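Local coordinates for protein apical membrane antigen 1 (Babesia divergens, PDB 4APM) that probably acts at the moving junction during host-cell invasion, as a parasite surface antigen whose ectodomain, held largely in this construct, binds calcium, at residues I136-A139 against A143-Y146; A64-R69 against P149-A154; V111-L116 against G123-N128. All blocks are in the same frame, centred on the assembly; numbering follows the deposited sequence.

Interaction 1 (I136-A139 against A143-Y146); sequences IIPA and ATKY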
loop_
_atom_site.group_PDB
_atom_site.type_symbol
_atom_site.label_atom_id
_atom_site.label_comp_id
_atom_site.label_asym_id
_atom_site.label_seq_id
_atom_site.Cartn_x
_atom_site.Cartn_y
_atom_site.Cartn_z
ATOM N N ILE A 136 4.764 13.567 -21.128
ATOM C CA ILE A 136 4.746 15.035 -20.974
ATOM C C ILE A 136 6.163 15.437 -20.622
ATOM O O ILE A 136 6.680 15.040 -19.566
ATOM C CB ILE A 136 3.809 15.497 -19.830
ATOM C CG1 ILE A 136 2.342 15.418 -20.251
ATOM C CG2 ILE A 136 4.150 16.907 -19.367
ATOM C CD1 ILE A 136 1.410 15.219 -19.087
ATOM N N ILE A 137 6.832 16.112 -21.556
ATOM C CA ILE A 137 8.241 16.455 -21.362
ATOM C C ILE A 137 8.420 17.906 -20.973
ATOM O O ILE A 137 7.841 18.789 -21.604
ATOM C CB ILE A 137 9.070 16.164 -22.609
ATOM C CG1 ILE A 137 8.838 14.723 -23.068
ATOM C CG2 ILE A 137 10.546 16.410 -22.327
ATOM C CD1 ILE A 137 9.127 14.510 -24.538
ATOM N N PRO A 138 9.238 18.162 -19.939
ATOM C CA PRO A 138 9.524 19.531 -19.483
ATOM C C PRO A 138 10.023 20.449 -20.607
ATOM O O PRO A 138 10.968 20.100 -21.316
ATOM C CB PRO A 138 10.631 19.338 -18.432
ATOM C CG PRO A 138 10.565 17.906 -18.042
ATOM C CD PRO A 138 10.068 17.162 -19.250
ATOM N N ALA A 139 9.403 21.624 -20.732
ATOM C CA ALA A 139 9.746 22.619 -21.761
ATOM C C ALA A 139 11.223 22.993 -21.751
ATOM O O ALA A 139 11.873 23.021 -22.794
ATOM C CB ALA A 139 8.889 23.868 -21.590
ATOM N N ALA A 143 15.001 16.897 -24.084
ATOM C CA ALA A 143 15.603 15.562 -24.042
ATOM C C ALA A 143 15.689 14.960 -22.630
ATOM O O ALA A 143 16.249 13.872 -22.452
ATOM C CB ALA A 143 16.988 15.575 -24.685
ATOM N N THR A 144 15.175 15.658 -21.621
ATOM C CA THR A 144 15.221 15.101 -20.267
ATOM C C THR A 144 14.400 13.818 -20.130
ATOM O O THR A 144 13.374 13.642 -20.797
ATOM C CB THR A 144 14.821 16.122 -19.189
ATOM O OG1 THR A 144 15.149 15.595 -17.905
ATOM C CG2 THR A 144 13.329 16.442 -19.238
ATOM N N LYS A 145 14.907 12.901 -19.313
ATOM C CA LYS A 145 14.159 11.735 -18.871
ATOM C C LYS A 145 13.272 12.089 -17.656
ATOM O O LYS A 145 12.558 11.219 -17.104
ATOM C CB LYS A 145 15.126 10.612 -18.502
ATOM C CG LYS A 145 15.690 9.851 -19.690
ATOM C CD LYS A 145 17.053 9.264 -19.355
ATOM C CE LYS A 145 17.247 7.905 -20.012
ATOM N NZ LYS A 145 18.679 7.635 -20.349
ATOM N N TYR A 146 13.314 13.361 -17.249
ATOM C CA TYR A 146 12.536 13.838 -16.106
ATOM C C TYR A 146 11.033 13.812 -16.405
ATOM O O TYR A 146 10.594 14.253 -17.472
ATOM C CB TYR A 146 12.974 15.250 -15.699
ATOM C CG TYR A 146 12.310 15.750 -14.434
ATOM C CD1 TYR A 146 11.083 16.357 -14.481
ATOM C CD2 TYR A 146 12.890 15.536 -13.188
ATOM C CE1 TYR A 146 10.459 16.785 -13.328
ATOM C CE2 TYR A 146 12.275 15.952 -12.030
ATOM C CZ TYR A 146 11.058 16.568 -12.108
ATOM O OH TYR A 146 10.421 16.984 -10.966
#

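Interaction 2 (A64-R69 against P149-A154); sequences ADFLNR and PFVYDA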
loop_
_atom_site.group_PDB
_atom_site.type_symbol
_atom_site.label_atom_id
_atom_site.label_comp_id
_atom_site.label_asym_id
_atom_site.label_seq_id
_atom_site.Cartn_x
_atom_site.Cartn_y
_atom_site.Cartn_z
ATOM N N ALA A 64 -5.374 24.263 0.906
ATOM C CA ALA A 64 -6.023 24.048 -0.386
ATOM C C ALA A 64 -5.891 22.577 -0.796
ATOM O O ALA A 64 -4.836 21.985 -0.598
ATOM C CB ALA A 64 -5.406 24.958 -1.444
ATOM N N ASP A 65 -6.949 21.998 -1.368
ATOM C CA ASP A 65 -6.850 20.658 -1.958
ATOM C C ASP A 65 -5.677 20.580 -2.945
ATOM O O ASP A 65 -5.501 21.484 -3.780
ATOM C CB ASP A 65 -8.140 20.246 -2.655
ATOM C CG ASP A 65 -8.066 18.828 -3.216
ATOM O OD1 ASP A 65 -7.931 17.870 -2.424
ATOM O OD2 ASP A 65 -8.127 18.663 -4.445
ATOM N N PHE A 66 -4.841 19.544 -2.802
ATOM C CA PHE A 66 -3.600 19.490 -3.550
ATOM C C PHE A 66 -3.818 19.377 -5.052
ATOM O O PHE A 66 -2.921 19.690 -5.815
ATOM C CB PHE A 66 -2.619 18.438 -3.019
ATOM C CG PHE A 66 -2.977 17.001 -3.362
ATOM C CD1 PHE A 66 -4.246 16.486 -3.091
ATOM C CD2 PHE A 66 -2.013 16.149 -3.901
ATOM C CE1 PHE A 66 -4.558 15.170 -3.399
ATOM C CE2 PHE A 66 -2.309 14.817 -4.178
ATOM C CZ PHE A 66 -3.579 14.328 -3.926
ATOM N N LEU A 67 -5.038 19.037 -5.462
ATOM C CA LEU A 67 -5.357 18.922 -6.885
ATOM C C LEU A 67 -5.798 20.246 -7.530
ATOM O O LEU A 67 -6.037 20.293 -8.744
ATOM C CB LEU A 67 -6.390 17.808 -7.147
ATOM C CG LEU A 67 -5.999 16.355 -6.772
ATOM C CD1 LEU A 67 -6.975 15.294 -7.302
ATOM C CD2 LEU A 67 -4.576 16.027 -7.202
ATOM N N ASN A 68 -5.880 21.323 -6.741
ATOM C CA ASN A 68 -6.019 22.684 -7.323
ATOM C C ASN A 68 -4.782 23.035 -8.115
ATOM O O ASN A 68 -3.693 22.582 -7.772
ATOM C CB ASN A 68 -6.204 23.726 -6.220
ATOM C CG ASN A 68 -7.518 23.583 -5.529
ATOM O OD1 ASN A 68 -8.267 22.663 -5.827
ATOM N ND2 ASN A 68 -7.792 24.446 -4.560
ATOM N N ARG A 69 -4.921 23.883 -9.133
ATOM C CA ARG A 69 -3.752 24.325 -9.891
ATOM C C ARG A 69 -2.800 25.134 -9.023
ATOM O O ARG A 69 -3.225 25.888 -8.159
ATOM C CB ARG A 69 -4.169 25.158 -11.099
ATOM C CG ARG A 69 -5.175 24.476 -11.992
ATOM C CD ARG A 69 -5.251 25.152 -13.345
ATOM N NE ARG A 69 -6.290 24.525 -14.146
ATOM C CZ ARG A 69 -6.076 23.550 -15.025
ATOM N NH1 ARG A 69 -4.837 23.128 -15.290
ATOM N NH2 ARG A 69 -7.102 23.026 -15.670
ATOM N N PRO A 149 4.919 13.581 -11.405
ATOM C CA PRO A 149 3.961 12.597 -10.896
ATOM C C PRO A 149 2.532 12.848 -11.414
ATOM O O PRO A 149 2.228 13.939 -11.920
ATOM C CB PRO A 149 4.022 12.780 -9.383
ATOM C CG PRO A 149 4.722 14.081 -9.135
ATOM C CD PRO A 149 5.154 14.676 -10.447
ATOM N N PHE A 150 1.682 11.829 -11.313
ATOM C CA PHE A 150 0.253 11.966 -11.562
ATOM C C PHE A 150 -0.576 11.618 -10.301
ATOM O O PHE A 150 -0.082 11.000 -9.369
ATOM C CB PHE A 150 -0.142 11.055 -12.710
ATOM C CG PHE A 150 -0.215 9.598 -12.325
ATOM C CD1 PHE A 150 0.917 8.790 -12.401
ATOM C CD2 PHE A 150 -1.412 9.044 -11.837
ATOM C CE1 PHE A 150 0.860 7.457 -12.054
ATOM C CE2 PHE A 150 -1.464 7.715 -11.461
ATOM C CZ PHE A 150 -0.329 6.919 -11.580
ATOM N N VAL A 151 -1.836 12.031 -10.266
ATOM C CA VAL A 151 -2.784 11.505 -9.292
ATOM C C VAL A 151 -4.005 11.192 -10.105
ATOM O O VAL A 151 -4.454 12.034 -10.874
ATOM C CB VAL A 151 -3.152 12.570 -8.249
ATOM C CG1 VAL A 151 -4.211 12.020 -7.287
ATOM C CG2 VAL A 151 -1.901 13.045 -7.488
ATOM N N TYR A 152 -4.462 9.949 -10.081
ATOM C CA TYR A 152 -5.663 9.632 -10.823
ATOM C C TYR A 152 -6.831 9.586 -9.829
ATOM O O TYR A 152 -6.762 8.874 -8.830
ATOM C CB TYR A 152 -5.544 8.292 -11.570
ATOM C CG TYR A 152 -6.853 7.892 -12.250
ATOM C CD1 TYR A 152 -7.326 8.588 -13.360
ATOM C CD2 TYR A 152 -7.650 6.896 -11.730
ATOM C CE1 TYR A 152 -8.501 8.243 -13.985
ATOM C CE2 TYR A 152 -8.819 6.527 -12.359
ATOM C CZ TYR A 152 -9.240 7.209 -13.486
ATOM O OH TYR A 152 -10.444 6.872 -14.074
ATOM N N ASP A 153 -7.883 10.352 -10.110
ATOM C CA ASP A 153 -9.157 10.326 -9.344
ATOM C C ASP A 153 -10.174 9.335 -9.949
ATOM O O ASP A 153 -10.831 9.642 -10.932
ATOM C CB ASP A 153 -9.759 11.730 -9.342
ATOM C CG ASP A 153 -11.014 11.853 -8.467
ATOM O OD1 ASP A 153 -11.682 10.822 -8.175
ATOM O OD2 ASP A 153 -11.334 13.010 -8.102
ATOM N N ALA A 154 -10.332 8.170 -9.341
ATOM C CA ALA A 154 -11.197 7.143 -9.896
ATOM C C ALA A 154 -12.698 7.477 -9.747
ATOM O O ALA A 154 -13.541 6.910 -10.445
ATOM C CB ALA A 154 -10.876 5.791 -9.267
#

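Interaction 3 (V111-L116 against G123-N128); sequences VSAADL and GNDVAN. With ACT (acetate ion), chain C.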
loop_
_atom_site.group_PDB
_atom_site.type_symbol
_atom_site.label_atom_id
_atom_site.label_comp_id
_atom_site.label_asym_id
_atom_site.label_seq_id
_atom_site.Cartn_x
_atom_site.Cartn_y
_atom_site.Cartn_z
ATOM N N VAL A 111 -7.034 15.594 -17.423
ATOM C CA VAL A 111 -7.757 15.028 -18.567
ATOM C C VAL A 111 -8.641 13.876 -18.072
ATOM O O VAL A 111 -8.354 13.273 -17.033
ATOM C CB VAL A 111 -6.782 14.511 -19.675
ATOM C CG1 VAL A 111 -5.934 15.634 -20.244
ATOM C CG2 VAL A 111 -5.897 13.400 -19.134
ATOM N N SER A 112 -9.688 13.544 -18.814
ATOM C CA SER A 112 -10.610 12.522 -18.347
ATOM C C SER A 112 -10.114 11.155 -18.774
ATOM O O SER A 112 -9.365 11.046 -19.737
ATOM C CB SER A 112 -12.025 12.772 -18.891
ATOM O OG SER A 112 -12.144 12.269 -20.216
ATOM N N ALA A 113 -10.566 10.105 -18.090
ATOM C CA ALA A 113 -10.290 8.728 -18.513
ATOM C C ALA A 113 -10.696 8.485 -19.962
ATOM O O ALA A 113 -10.018 7.747 -20.691
ATOM C CB ALA A 113 -10.987 7.742 -17.593
ATOM N N ALA A 114 -11.812 9.096 -20.372
ATOM C CA ALA A 114 -12.329 8.937 -21.740
ATOM C C ALA A 114 -11.403 9.629 -22.747
ATOM O O ALA A 114 -11.116 9.086 -23.810
ATOM C CB ALA A 114 -13.756 9.496 -21.842
ATOM N N ASP A 115 -10.940 10.827 -22.398
ATOM C CA ASP A 115 -9.926 11.522 -23.195
ATOM C C ASP A 115 -8.716 10.657 -23.524
ATOM O O ASP A 115 -8.319 10.528 -24.675
ATOM C CB ASP A 115 -9.480 12.797 -22.485
ATOM C CG ASP A 115 -10.405 13.965 -22.770
ATOM O OD1 ASP A 115 -11.259 13.825 -23.664
ATOM O OD2 ASP A 115 -10.268 15.021 -22.116
ATOM N N LEU A 116 -8.174 10.027 -22.498
ATOM C CA LEU A 116 -7.040 9.151 -22.636
ATOM C C LEU A 116 -7.347 7.972 -23.580
ATOM O O LEU A 116 -6.531 7.664 -24.465
ATOM C CB LEU A 116 -6.572 8.675 -21.243
ATOM C CG LEU A 116 -5.284 9.269 -20.614
ATOM C CD1 LEU A 116 -4.880 10.629 -21.169
ATOM C CD2 LEU A 116 -5.260 9.254 -19.081
ATOM N N GLY A 123 -4.426 0.795 -21.652
ATOM C CA GLY A 123 -4.442 0.012 -20.397
ATOM C C GLY A 123 -5.647 0.399 -19.558
ATOM O O GLY A 123 -6.519 1.114 -20.052
ATOM N N ASN A 124 -5.673 0.025 -18.276
ATOM C CA ASN A 124 -6.700 0.581 -17.405
ATOM C C ASN A 124 -6.466 2.056 -17.162
ATOM O O ASN A 124 -5.461 2.614 -17.626
ATOM C CB ASN A 124 -6.872 -0.195 -16.097
ATOM C CG ASN A 124 -5.583 -0.353 -15.322
ATOM O OD1 ASN A 124 -4.800 0.591 -15.174
ATOM N ND2 ASN A 124 -5.391 -1.548 -14.747
ATOM N N ASP A 125 -7.410 2.706 -16.489
ATOM C CA ASP A 125 -7.344 4.153 -16.309
ATOM C C ASP A 125 -6.090 4.638 -15.543
ATOM O O ASP A 125 -5.438 5.624 -15.939
ATOM C CB ASP A 125 -8.616 4.658 -15.650
ATOM C CG ASP A 125 -9.871 4.365 -16.490
ATOM O OD1 ASP A 125 -9.771 4.314 -17.740
ATOM O OD2 ASP A 125 -10.945 4.131 -15.893
ATOM N N VAL A 126 -5.753 3.945 -14.463
ATOM C CA VAL A 126 -4.581 4.284 -13.712
ATOM C C VAL A 126 -3.333 4.122 -14.587
ATOM O O VAL A 126 -2.507 5.024 -14.648
ATOM C CB VAL A 126 -4.465 3.448 -12.410
ATOM C CG1 VAL A 126 -3.083 3.611 -11.792
ATOM C CG2 VAL A 126 -5.575 3.846 -11.428
ATOM N N ALA A 127 -3.247 3.023 -15.329
ATOM C CA ALA A 127 -2.124 2.834 -16.255
ATOM C C ALA A 127 -2.101 3.912 -17.356
ATOM O O ALA A 127 -1.065 4.475 -17.658
ATOM C CB ALA A 127 -2.146 1.442 -16.861
ATOM N N ASN A 128 -3.260 4.261 -17.896
ATOM C CA ASN A 128 -3.287 5.284 -18.912
ATOM C C ASN A 128 -2.752 6.628 -18.378
ATOM O O ASN A 128 -1.989 7.326 -19.061
ATOM C CB ASN A 128 -4.698 5.446 -19.494
ATOM C CG ASN A 128 -5.117 4.266 -20.313
ATOM O OD1 ASN A 128 -4.312 3.338 -20.563
ATOM N ND2 ASN A 128 -6.400 4.269 -20.754
HETATM C C ACT C . -8.774 1.823 -12.047
HETATM O O ACT C . -9.095 0.761 -11.454
HETATM O OXT ACT C . -7.924 1.876 -12.989
HETATM C CH3 ACT C . -9.460 3.074 -11.596
HETATM O O HOH W 1 -8.156 5.933 -19.487
#

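Interaction 1 (I136-A139 against A143-Y146)
P138 sets the CG-CD side of its ring against the methyl group of T144, the two side chains crossing at about a right angle, and the proline is the side chain to follow. Its CB stands a little off, 4.0 Å from T144 CG2. One atom further on, P138 CG closes to 3.3 Å of T144 CG2 and also meets the aromatic ring of Y146, 3.9 Å from Y146 CD1. It reaches that ring at the edge, near the ring plane, so this is ordinary apolar packing and no stack. P138 CD completes the circuit back to the backbone, again 3.3 Å from T144 CG2 and 3.4 Å from Y146 O. The two carbon pairs at 3.3 Å are tighter than usual, with the methyl pressed against the CG-CD bond. I137 adds a looser touch through its own CG2, its side chain sliding past that of T144 the other way. All this happens inside the loop between helix 125-134 and strand 150-153, which folds back on itself here, and no hydrogen bond crosses between 136-139 and 143-146. What fixes the threonine is an ST turn: T144 OG1 accepts from Y146 N at 3.0 Å, with an N-H...O angle of 155°. The same hydroxyl is hydrogen-bonded to R38 O on strand 35-39. With OG1 anti to the backbone N (chi1 -168°), the methyl takes the place between backbone N and carbonyl carbon and is presented to the proline. The Y146 ring also touches H44 and M46 of strand 42-46, and P165.

Interaction 2 (A64-R69 against P149-A154)
F66 and V151 approach from opposite directions, while L67 comes in across the valine at a slant, so V151 meets two neighbouring residues at once. The phenyl ring reaches V151 through CE2 and CZ: F66 CE2 lies 3.8 Å from V151 CG2, and F66 CZ sits 4.1 Å from both valine methyls. The methyl CG2 stands obliquely to the ring. The CD2 branch of L67 rests over the centre of the F66 ring, 3.7 Å above the plane, as a CH-pi type of packing within the one segment, and the same methyl is 3.9 Å from V151 CB. L67 CD2 thus touches both the aromatic face and the valine, the two lying roughly at right angles as seen from the methyl. F66 and L67 are the central pair of a type I beta turn from D65 to N68, closed by N68 N to D65 O at 3.0 Å; a weak bond from L67 N to D65 OD2 adds to it. V151, by contrast, belongs to the middle strand, 150-153, of the five-stranded antiparallel sheet, consistent with the PAN-type fold of AMA1. The contact therefore lays a long loop against one side of that sheet, and on the other side F150 and Y152 turn to helix 125-134. F66 CG sits between its backbone N and carbonyl carbon (chi1 75°), and with this torsion the ring also touches V57, I58 and L60 of strand 56-60. V151 also touches Y204 of strand 202-205. A glycerol, probably from the crystallisation liquor, makes weak hydrogen bonds with F66 N and A64 O.

Interaction 3 (V111-L116 against G123-N128)
A water molecule held by three groups bridges A113 to D125 and N128. It donates to A113 O and to D125 OD1, 2.9 Å each from the water oxygen, and accepts from N128 ND2 at 2.7 Å. That leaves the direct contacts largely to carbon: A113 CB is 3.6 Å from D125 OD1, and the methyl packs against the carboxylate. One turn further along the helix, L116 slides alongside N128 in the opposite direction, with L116 CD2 3.7 Å from N128 C and close to N128 CB as well. N128 is gripped at both ends of its amide, since OD1 takes the N-H of G123 at 2.8 Å on a lone pair in the carbonyl plane. That bond ties the loop before the helix to the helix's first turn and fixes which way the amide faces the water. At the helix start N124 OD1 caps A127 N, and it is also hydrogen-bonded to W213 NE1. An acetate, probably from the crystallisation liquor, sits over the same N-terminus through a weak bond from V126 N. S112 occupies the matching N-cap position of the other helix. The arrangement joins two helix starts, 113-118 and 125-134, next to the loop whose G120 and D122 bind calcium; helix 125-134, tied to strand 158-161 by the C129-C159 disulfide, fits the helix of a PAN-type fold.

How the interactions relate
Strand 150-153 is where interactions 2 and 3 meet, their centres about 15 Å apart. Y152 crosses from the sheet to the helices: its OH is 3.3 Å from D125 CB and 3.7 Å from A113 CB. Interaction 3 is nested in the loop that interaction 2 closes, and so is interaction 1, which follows helix 125-134 and ends two residues before P149. Interaction 1 nevertheless stands apart, its centre about 20 Å from that of interaction 2 and 21 Å from that of interaction 3, without touching either. Of the three, interaction 3 is the one beside the calcium site, with the N128 side chain about 8 Å from the ion.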